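Penicillin-binding protein 2 (Pbp2) (PDB 5LP5) probably cross-links peptidoglycan as a penicillin-binding transpeptidase of the inner membrane, working with the scaffold protein MreC in cell-wall synthesis that sets cell shape. Local coordinates at residues M43-F48 and K206-N211. Sequence-based numbering, arbitrary orientation.
Sequences MTKKEF and KIMRVN
Strands 43-48 and 206-210 run antiparallel, the axes of these short segments 4.6 Å apart at closest approach. Lys-45 and Met-208 form a hydrogen-bonded pair: Met-208 N donates to Lys-45 O at 2.8 Å, in the carbonyl plane, whereas the return bond from Lys-45 N to Met-208 O is bent and weak. Two residues along, Lys-206 N reaches Glu-47 O at 2.8 Å, again answered by a weak bond from Glu-47 N to Lys-206 O. Most side-chain packing lies on the face of Lys-45, Glu-47, Met-208 and Val-210. Lys-45, with CG anti to its backbone N (chi1 -180°), runs alongside Met-208, and the aliphatic part of Lys-45 crosses Val-210 at about a right angle, Lys-45 CB lying 3.7 Å from Val-210 CG1. The Met-208 chain bends at chi3 (-75°), bringing CE 3.7 Å from Lys-45 NZ and close to Glu-47 OE1. Lys-45 NZ and Glu-47 OE1 form a long salt bridge of 3.6 Å within their own strand, and Glu-216 gives the ammonium a second, weak ionic partner. On the other face lie Thr-44, Lys-46, Ile-207 and Arg-209; Lys-46 makes a cation-pi contact with Tyr-205. Strand 216-223 bonds to the far edge of 206-210, completing a three-stranded antiparallel sheet in the N-terminal part of the protein, remote from the transpeptidase domain. In this sheet 204-210 and 216-223 form a beta hairpin, and the sequence-distant strand 43-49 lies along one edge.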
ATOM      1  N   MET A  43     -30.863  -8.449  16.171  1.00109.01           N
ATOM      2  CA  MET A  43     -29.764  -7.554  16.496  1.00104.75           C
ATOM      3  C   MET A  43     -28.933  -7.232  15.248  1.00 91.25           C
ATOM      4  O   MET A  43     -28.970  -7.962  14.263  1.00 79.75           O
ATOM      5  CB  MET A  43     -28.872  -8.198  17.559  1.00115.31           C
ATOM      6  CG  MET A  43     -28.147  -9.456  17.093  1.00117.87           C
ATOM      7  SD  MET A  43     -26.892 -10.050  18.259  1.00124.51           S
ATOM      8  CE  MET A  43     -25.878  -8.607  18.611  1.00110.63           C
ATOM      9  N   THR A  44     -28.148  -6.159  15.331  1.00 84.07           N
ATOM     10  CA  THR A  44     -27.375  -5.642  14.199  1.00 76.64           C
ATOM     11  C   THR A  44     -25.868  -5.757  14.415  1.00 72.07           C
ATOM     12  O   THR A  44     -25.414  -6.207  15.467  1.00 77.04           O
ATOM     13  CB  THR A  44     -27.710  -4.163  13.955  1.00 75.29           C
ATOM     14  OG1 THR A  44     -27.097  -3.346  14.966  1.00 72.37           O
ATOM     15  CG2 THR A  44     -29.233  -3.940  13.958  1.00 77.80           C
ATOM     16  N   LYS A  45     -25.099  -5.341  13.415  1.00 66.41           N
ATOM     17  CA  LYS A  45     -23.641  -5.544  13.403  1.00 61.00           C
ATOM     18  C   LYS A  45     -22.945  -4.483  12.543  1.00 55.77           C
ATOM     19  O   LYS A  45     -23.374  -4.208  11.434  1.00 52.54           O
ATOM     20  CB  LYS A  45     -23.331  -6.940  12.847  1.00 59.12           C
ATOM     21  CG  LYS A  45     -21.861  -7.291  12.785  1.00 56.78           C
ATOM     22  CD  LYS A  45     -21.623  -8.487  11.869  1.00 54.86           C
ATOM     23  CE  LYS A  45     -20.235  -8.426  11.245  1.00 52.22           C
ATOM     24  NZ  LYS A  45     -20.229  -9.021   9.892  1.00 50.96           N
ATOM     25  N   LYS A  46     -21.853  -3.922  13.053  1.00 54.12           N
ATOM     26  CA  LYS A  46     -21.117  -2.817  12.397  1.00 50.44           C
ATOM     27  C   LYS A  46     -19.779  -3.270  11.824  1.00 50.10           C
ATOM     28  O   LYS A  46     -19.144  -4.190  12.317  1.00 49.97           O
ATOM     29  CB  LYS A  46     -20.874  -1.702  13.408  1.00 48.18           C
ATOM     30  CG  LYS A  46     -20.432  -0.383  12.825  1.00 45.85           C
ATOM     31  CD  LYS A  46     -20.550   0.741  13.853  1.00 45.87           C
ATOM     32  CE  LYS A  46     -20.364   2.126  13.221  1.00 46.14           C
ATOM     33  NZ  LYS A  46     -20.146   3.236  14.195  1.00 46.10           N
ATOM     34  N   GLU A  47     -19.355  -2.605  10.772  1.00 53.03           N
ATOM     35  CA  GLU A  47     -18.124  -2.965  10.097  1.00 57.49           C
ATOM     36  C   GLU A  47     -17.548  -1.725   9.461  1.00 54.03           C
ATOM     37  O   GLU A  47     -18.195  -1.106   8.615  1.00 52.98           O
ATOM     38  CB  GLU A  47     -18.398  -4.018   9.028  1.00 65.07           C
ATOM     39  CG  GLU A  47     -17.160  -4.728   8.511  1.00 72.87           C
ATOM     40  CD  GLU A  47     -17.451  -6.176   8.137  1.00 86.86           C
ATOM     41  OE1 GLU A  47     -18.629  -6.499   7.829  1.00 94.27           O
ATOM     42  OE2 GLU A  47     -16.500  -6.995   8.162  1.00 96.14           O
ATOM     43  N   PHE A  48     -16.348  -1.341   9.885  1.00 50.03           N
ATOM     44  CA  PHE A  48     -15.732  -0.137   9.350  1.00 46.74           C
ATOM     45  C   PHE A  48     -15.092  -0.406   7.992  1.00 43.84           C
ATOM     46  O   PHE A  48     -14.592  -1.493   7.731  1.00 42.97           O
ATOM     47  CB  PHE A  48     -14.682   0.411  10.307  1.00 45.96           C
ATOM     48  CG  PHE A  48     -15.244   0.929  11.583  1.00 45.18           C
ATOM     49  CD1 PHE A  48     -15.874   2.154  11.628  1.00 45.68           C
ATOM     50  CD2 PHE A  48     -15.140   0.190  12.742  1.00 45.48           C
ATOM     51  CE1 PHE A  48     -16.404   2.632  12.805  1.00 46.25           C
ATOM     52  CE2 PHE A  48     -15.653   0.663  13.927  1.00 45.50           C
ATOM     53  CZ  PHE A  48     -16.291   1.888  13.958  1.00 46.92           C
ATOM     54  N   LYS A 206     -20.410   0.354   7.722  1.00 41.18           N
ATOM     55  CA  LYS A 206     -21.518  -0.365   7.143  1.00 44.47           C
ATOM     56  C   LYS A 206     -22.208  -1.178   8.214  1.00 46.41           C
ATOM     57  O   LYS A 206     -21.603  -2.052   8.796  1.00 45.62           O
ATOM     58  CB  LYS A 206     -20.985  -1.260   6.041  1.00 46.45           C
ATOM     59  CG  LYS A 206     -21.964  -2.261   5.512  1.00 49.57           C
ATOM     60  CD  LYS A 206     -21.473  -2.740   4.160  1.00 50.55           C
ATOM     61  CE  LYS A 206     -22.257  -3.953   3.710  1.00 55.97           C
ATOM     62  NZ  LYS A 206     -22.193  -4.112   2.231  1.00 62.68           N
ATOM     63  N   ILE A 207     -23.468  -0.853   8.495  1.00 49.41           N
ATOM     64  CA  ILE A 207     -24.246  -1.520   9.536  1.00 51.43           C
ATOM     65  C   ILE A 207     -25.234  -2.492   8.897  1.00 54.40           C
ATOM     66  O   ILE A 207     -25.952  -2.137   7.962  1.00 52.47           O
ATOM     67  CB  ILE A 207     -25.041  -0.513  10.374  1.00 52.48           C
ATOM     68  CG1 ILE A 207     -24.107   0.547  10.961  1.00 53.73           C
ATOM     69  CG2 ILE A 207     -25.758  -1.205  11.513  1.00 52.54           C
ATOM     70  CD1 ILE A 207     -24.813   1.592  11.796  1.00 55.93           C
ATOM     71  N   MET A 208     -25.280  -3.712   9.427  1.00 58.10           N
ATOM     72  CA  MET A 208     -25.981  -4.819   8.784  1.00 64.34           C
ATOM     73  C   MET A 208     -26.826  -5.626   9.750  1.00 72.44           C
ATOM     74  O   MET A 208     -26.454  -5.820  10.906  1.00 79.67           O
ATOM     75  CB  MET A 208     -24.969  -5.757   8.148  1.00 64.22           C
ATOM     76  CG  MET A 208     -24.087  -5.073   7.132  1.00 64.95           C
ATOM     77  SD  MET A 208     -23.137  -6.295   6.260  1.00 71.91           S
ATOM     78  CE  MET A 208     -21.915  -6.706   7.499  1.00 74.61           C
ATOM     79  N   ARG A 209     -27.964  -6.109   9.262  1.00 78.57           N
ATOM     80  CA  ARG A 209     -28.788  -7.075   9.998  1.00 81.70           C
ATOM     81  C   ARG A 209     -28.126  -8.468   9.940  1.00 78.84           C
ATOM     82  O   ARG A 209     -27.609  -8.890   8.905  1.00 69.08           O
ATOM     83  CB  ARG A 209     -30.219  -7.112   9.439  1.00 86.80           C
ATOM     84  CG  ARG A 209     -31.190  -7.946  10.274  1.00 90.48           C
ATOM     85  CD  ARG A 209     -32.610  -7.824   9.768  1.00 92.04           C
ATOM     86  NE  ARG A 209     -33.097  -6.459   9.911  1.00 93.31           N
ATOM     87  CZ  ARG A 209     -34.165  -5.969   9.291  1.00 96.27           C
ATOM     88  NH1 ARG A 209     -34.888  -6.724   8.464  1.00 98.53           N
ATOM     89  NH2 ARG A 209     -34.512  -4.707   9.499  1.00 97.02           N
ATOM     90  N   VAL A 210     -28.135  -9.168  11.075  1.00 81.78           N
ATOM     91  CA  VAL A 210     -27.530 -10.489  11.185  1.00 84.13           C
ATOM     92  C   VAL A 210     -28.468 -11.447  11.918  1.00 92.04           C
ATOM     93  O   VAL A 210     -29.366 -11.029  12.668  1.00 97.67           O
ATOM     94  CB  VAL A 210     -26.171 -10.444  11.931  1.00 84.98           C
ATOM     95  CG1 VAL A 210     -25.127  -9.690  11.110  1.00 83.42           C
ATOM     96  CG2 VAL A 210     -26.321  -9.836  13.335  1.00 84.73           C
ATOM     97  N   ASN A 211     -28.254 -12.741  11.687  1.00 91.15           N
ATOM     98  CA  ASN A 211     -28.976 -13.802  12.410  1.00 92.20           C
ATOM     99  C   ASN A 211     -28.109 -14.349  13.545  1.00 95.36           C
ATOM    100  O   ASN A 211     -27.028 -13.824  13.804  1.00100.33           O
ATOM    101  CB  ASN A 211     -29.422 -14.920  11.453  1.00 88.39           C
ATOM    102  CG  ASN A 211     -28.368 -15.273  10.412  1.00 82.38           C
ATOM    103  OD1 ASN A 211     -27.240 -15.646  10.739  1.00 74.28           O
ATOM    104  ND2 ASN A 211     -28.741 -15.152   9.137  1.00 87.22           N
TER